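Local coordinates for protein UTP-glucose-1-phosphate uridylyltransferase 2 (Trypanosoma brucei, PDB 3GUE) that probably catalyses the reversible transfer of a uridylyl group from UTP to glucose 1-phosphate, giving UDP-glucose and diphosphate, at residues A[71-76]-A[231-236]. Numbering follows the deposited sequence.
Sequences TALLRQ and LLDYMH
One face of the His-236 imidazole carries a methyl of Leu-73: CD2 sits 3.6 Å from the ring centroid and 15° off the ring normal, a CH-pi contact displaced toward the ND1 side, with ND1 the ring atom closest to that methyl. The second methyl, CD1, lies on the same side of the ring but past its CG–CD2 edge, 3.6 Å from His-236 CB, so both branches of the leucine meet one side of the histidine. With CG anti to the backbone N (chi1 -180°), the histidine reaches out from its helix to meet the leucine, and a hydrogen bond between ND1 and Tyr-214 OH helps fix the turn of the ring under the methyl.

Leu-73 gives the largest single share of the buried surface, 110 of 242 Å². Its CD1 also brushes a carboxylate oxygen, Asp-233 OD1, at 3.6 Å; that oxygen makes a weak hydrogen bond to Asn-70 N, close to the start of the short helix. One turn before His-236, Leu-232 CD2 lies 4.0 Å from Leu-73 CB and 3.7 Å from Leu-73 O, a carbonyl already taken by Gln-76 N.

This is apolar packing away from the nucleotide-sugar site, in the GT-A-type nucleotidyltransferase domain. Helix 71-74, leading into strand 77-83, packs against helix 229-237, and Tyr-214, starting the neighbouring parallel strand 214-219 of the central mixed sheet, touches both Leu-73 and Leu-232.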
ATOM      1  N   THR A  71       3.980  -7.329 -28.043  1.00 24.05           N
ATOM      2  CA  THR A  71       5.190  -6.598 -27.571  1.00 24.61           C
ATOM      3  C   THR A  71       5.099  -5.088 -27.842  1.00 24.22           C
ATOM      4  O   THR A  71       5.641  -4.297 -27.091  1.00 24.02           O
ATOM      5  CB  THR A  71       6.504  -7.188 -28.147  1.00 23.97           C
ATOM      6  OG1 THR A  71       6.467  -8.612 -28.027  1.00 25.52           O
ATOM      7  CG2 THR A  71       7.736  -6.678 -27.379  1.00 25.90           C
ATOM      8  N   ALA A  72       4.379  -4.701 -28.895  1.00 24.42           N
ATOM      9  CA  ALA A  72       4.075  -3.289 -29.161  1.00 24.32           C
ATOM     10  C   ALA A  72       3.455  -2.540 -27.967  1.00 24.95           C
ATOM     11  O   ALA A  72       3.781  -1.363 -27.741  1.00 24.94           O
ATOM     12  CB  ALA A  72       3.211  -3.155 -30.409  1.00 24.97           C
ATOM     13  N   LEU A  73       2.593  -3.222 -27.206  1.00 24.24           N
ATOM     14  CA  LEU A  73       2.067  -2.693 -25.930  1.00 25.23           C
ATOM     15  C   LEU A  73       3.073  -2.578 -24.794  1.00 24.92           C
ATOM     16  O   LEU A  73       3.055  -1.591 -24.049  1.00 25.20           O
ATOM     17  CB  LEU A  73       0.829  -3.484 -25.453  1.00 24.66           C
ATOM     18  CG  LEU A  73      -0.420  -3.250 -26.311  1.00 26.64           C
ATOM     19  CD1 LEU A  73      -1.465  -4.298 -26.005  1.00 25.68           C
ATOM     20  CD2 LEU A  73      -1.001  -1.778 -26.195  1.00 23.84           C
ATOM     21  N   LEU A  74       3.938  -3.576 -24.628  1.00 24.85           N
ATOM     22  CA  LEU A  74       4.993  -3.495 -23.615  1.00 25.08           C
ATOM     23  C   LEU A  74       5.907  -2.295 -23.879  1.00 25.16           C
ATOM     24  O   LEU A  74       6.346  -1.590 -22.952  1.00 24.13           O
ATOM     25  CB  LEU A  74       5.821  -4.782 -23.597  1.00 25.44           C
ATOM     26  CG  LEU A  74       6.986  -4.797 -22.612  1.00 26.01           C
ATOM     27  CD1 LEU A  74       6.550  -4.671 -21.150  1.00 28.12           C
ATOM     28  CD2 LEU A  74       7.853  -6.031 -22.834  1.00 26.59           C
ATOM     29  N   ARG A  75       6.170  -2.051 -25.161  1.00 24.17           N
ATOM     30  CA  ARG A  75       6.923  -0.878 -25.556  1.00 25.90           C
ATOM     31  C   ARG A  75       6.227   0.417 -25.135  1.00 26.07           C
ATOM     32  O   ARG A  75       6.866   1.459 -25.024  1.00 27.33           O
ATOM     33  CB  ARG A  75       7.184  -0.910 -27.070  1.00 25.38           C
ATOM     34  CG  ARG A  75       8.212  -1.952 -27.506  1.00 25.65           C
ATOM     35  CD  ARG A  75       8.758  -1.604 -28.881  1.00 26.27           C
ATOM     36  NE  ARG A  75       7.721  -1.690 -29.907  1.00 27.68           N
ATOM     37  CZ  ARG A  75       7.370  -2.798 -30.561  1.00 28.16           C
ATOM     38  NH1 ARG A  75       7.984  -3.958 -30.334  1.00 27.66           N
ATOM     39  NH2 ARG A  75       6.376  -2.749 -31.434  1.00 27.64           N
ATOM     40  N   GLN A  76       4.920   0.352 -24.883  1.00 26.91           N
ATOM     41  CA  GLN A  76       4.165   1.529 -24.388  1.00 26.70           C
ATOM     42  C   GLN A  76       4.043   1.619 -22.848  1.00 26.92           C
ATOM     43  O   GLN A  76       3.444   2.574 -22.313  1.00 26.49           O
ATOM     44  CB  GLN A  76       2.768   1.541 -25.013  1.00 26.65           C
ATOM     45  CG  GLN A  76       2.794   1.954 -26.484  1.00 25.56           C
ATOM     46  CD  GLN A  76       1.497   1.714 -27.244  1.00 25.48           C
ATOM     47  OE1 GLN A  76       1.490   1.710 -28.478  1.00 24.89           O
ATOM     48  NE2 GLN A  76       0.411   1.502 -26.532  1.00 20.81           N
ATOM     49  N   LEU A 231      -2.154  -9.498 -19.425  1.00 30.01           N
ATOM     50  CA  LEU A 231      -3.186  -8.684 -18.790  1.00 29.82           C
ATOM     51  C   LEU A 231      -3.187  -7.297 -19.401  1.00 29.48           C
ATOM     52  O   LEU A 231      -4.238  -6.675 -19.618  1.00 30.05           O
ATOM     53  CB  LEU A 231      -2.931  -8.570 -17.305  1.00 29.84           C
ATOM     54  CG  LEU A 231      -4.025  -7.904 -16.462  1.00 29.63           C
ATOM     55  CD1 LEU A 231      -5.451  -8.501 -16.696  1.00 30.20           C
ATOM     56  CD2 LEU A 231      -3.624  -7.989 -14.997  1.00 30.89           C
ATOM     57  N   LEU A 232      -2.004  -6.798 -19.664  1.00 28.70           N
ATOM     58  CA  LEU A 232      -1.911  -5.603 -20.474  1.00 28.77           C
ATOM     59  C   LEU A 232      -2.676  -5.767 -21.781  1.00 27.62           C
ATOM     60  O   LEU A 232      -3.452  -4.883 -22.156  1.00 26.54           O
ATOM     61  CB  LEU A 232      -0.458  -5.229 -20.729  1.00 28.68           C
ATOM     62  CG  LEU A 232      -0.228  -3.988 -21.596  1.00 30.04           C
ATOM     63  CD1 LEU A 232      -1.141  -2.813 -21.099  1.00 27.42           C
ATOM     64  CD2 LEU A 232       1.230  -3.638 -21.523  1.00 28.07           C
ATOM     65  N   ASP A 233      -2.451  -6.889 -22.467  1.00 27.44           N
ATOM     66  CA  ASP A 233      -3.092  -7.203 -23.759  1.00 26.95           C
ATOM     67  C   ASP A 233      -4.613  -7.126 -23.607  1.00 26.38           C
ATOM     68  O   ASP A 233      -5.286  -6.504 -24.414  1.00 26.47           O
ATOM     69  CB  ASP A 233      -2.714  -8.620 -24.236  1.00 27.33           C
ATOM     70  CG  ASP A 233      -1.311  -8.723 -24.818  1.00 28.63           C
ATOM     71  OD1 ASP A 233      -0.654  -7.701 -25.086  1.00 30.12           O
ATOM     72  OD2 ASP A 233      -0.872  -9.867 -25.048  1.00 29.37           O
ATOM     73  N   TYR A 234      -5.123  -7.753 -22.546  1.00 26.31           N
ATOM     74  CA  TYR A 234      -6.544  -7.773 -22.213  1.00 26.26           C
ATOM     75  C   TYR A 234      -7.152  -6.396 -21.998  1.00 26.40           C
ATOM     76  O   TYR A 234      -8.225  -6.091 -22.537  1.00 26.99           O
ATOM     77  CB  TYR A 234      -6.791  -8.597 -20.964  1.00 26.47           C
ATOM     78  CG  TYR A 234      -8.230  -8.516 -20.490  1.00 28.80           C
ATOM     79  CD1 TYR A 234      -9.245  -9.174 -21.185  1.00 29.80           C
ATOM     80  CD2 TYR A 234      -8.576  -7.757 -19.364  1.00 30.00           C
ATOM     81  CE1 TYR A 234     -10.550  -9.099 -20.781  1.00 31.07           C
ATOM     82  CE2 TYR A 234      -9.890  -7.671 -18.942  1.00 31.03           C
ATOM     83  CZ  TYR A 234     -10.881  -8.357 -19.664  1.00 30.46           C
ATOM     84  OH  TYR A 234     -12.205  -8.311 -19.264  1.00 29.88           O
ATOM     85  N   MET A 235      -6.465  -5.594 -21.195  1.00 25.65           N
ATOM     86  CA  MET A 235      -6.897  -4.241 -20.860  1.00 25.76           C
ATOM     87  C   MET A 235      -7.062  -3.389 -22.122  1.00 23.52           C
ATOM     88  O   MET A 235      -8.075  -2.689 -22.317  1.00 22.94           O
ATOM     89  CB  MET A 235      -5.856  -3.626 -19.943  1.00 24.89           C
ATOM     90  CG  MET A 235      -6.221  -2.247 -19.443  1.00 26.46           C
ATOM     91  SD  MET A 235      -4.779  -1.461 -18.736  1.00 27.36           S
ATOM     92  CE  MET A 235      -5.528   0.134 -18.307  1.00 25.77           C
ATOM     93  N   HIS A 236      -6.044  -3.453 -22.966  1.00 22.44           N
ATOM     94  CA  HIS A 236      -6.058  -2.805 -24.278  1.00 22.76           C
ATOM     95  C   HIS A 236      -7.190  -3.282 -25.244  1.00 22.91           C
ATOM     96  O   HIS A 236      -7.849  -2.466 -25.906  1.00 22.69           O
ATOM     97  CB  HIS A 236      -4.676  -3.006 -24.905  1.00 21.95           C
ATOM     98  CG  HIS A 236      -4.531  -2.390 -26.255  1.00 21.82           C
ATOM     99  ND1 HIS A 236      -4.386  -1.030 -26.445  1.00 22.94           N
ATOM    100  CD2 HIS A 236      -4.493  -2.946 -27.483  1.00 18.22           C
ATOM    101  CE1 HIS A 236      -4.280  -0.779 -27.737  1.00 20.16           C
ATOM    102  NE2 HIS A 236      -4.342  -1.927 -28.387  1.00 20.46           N
TER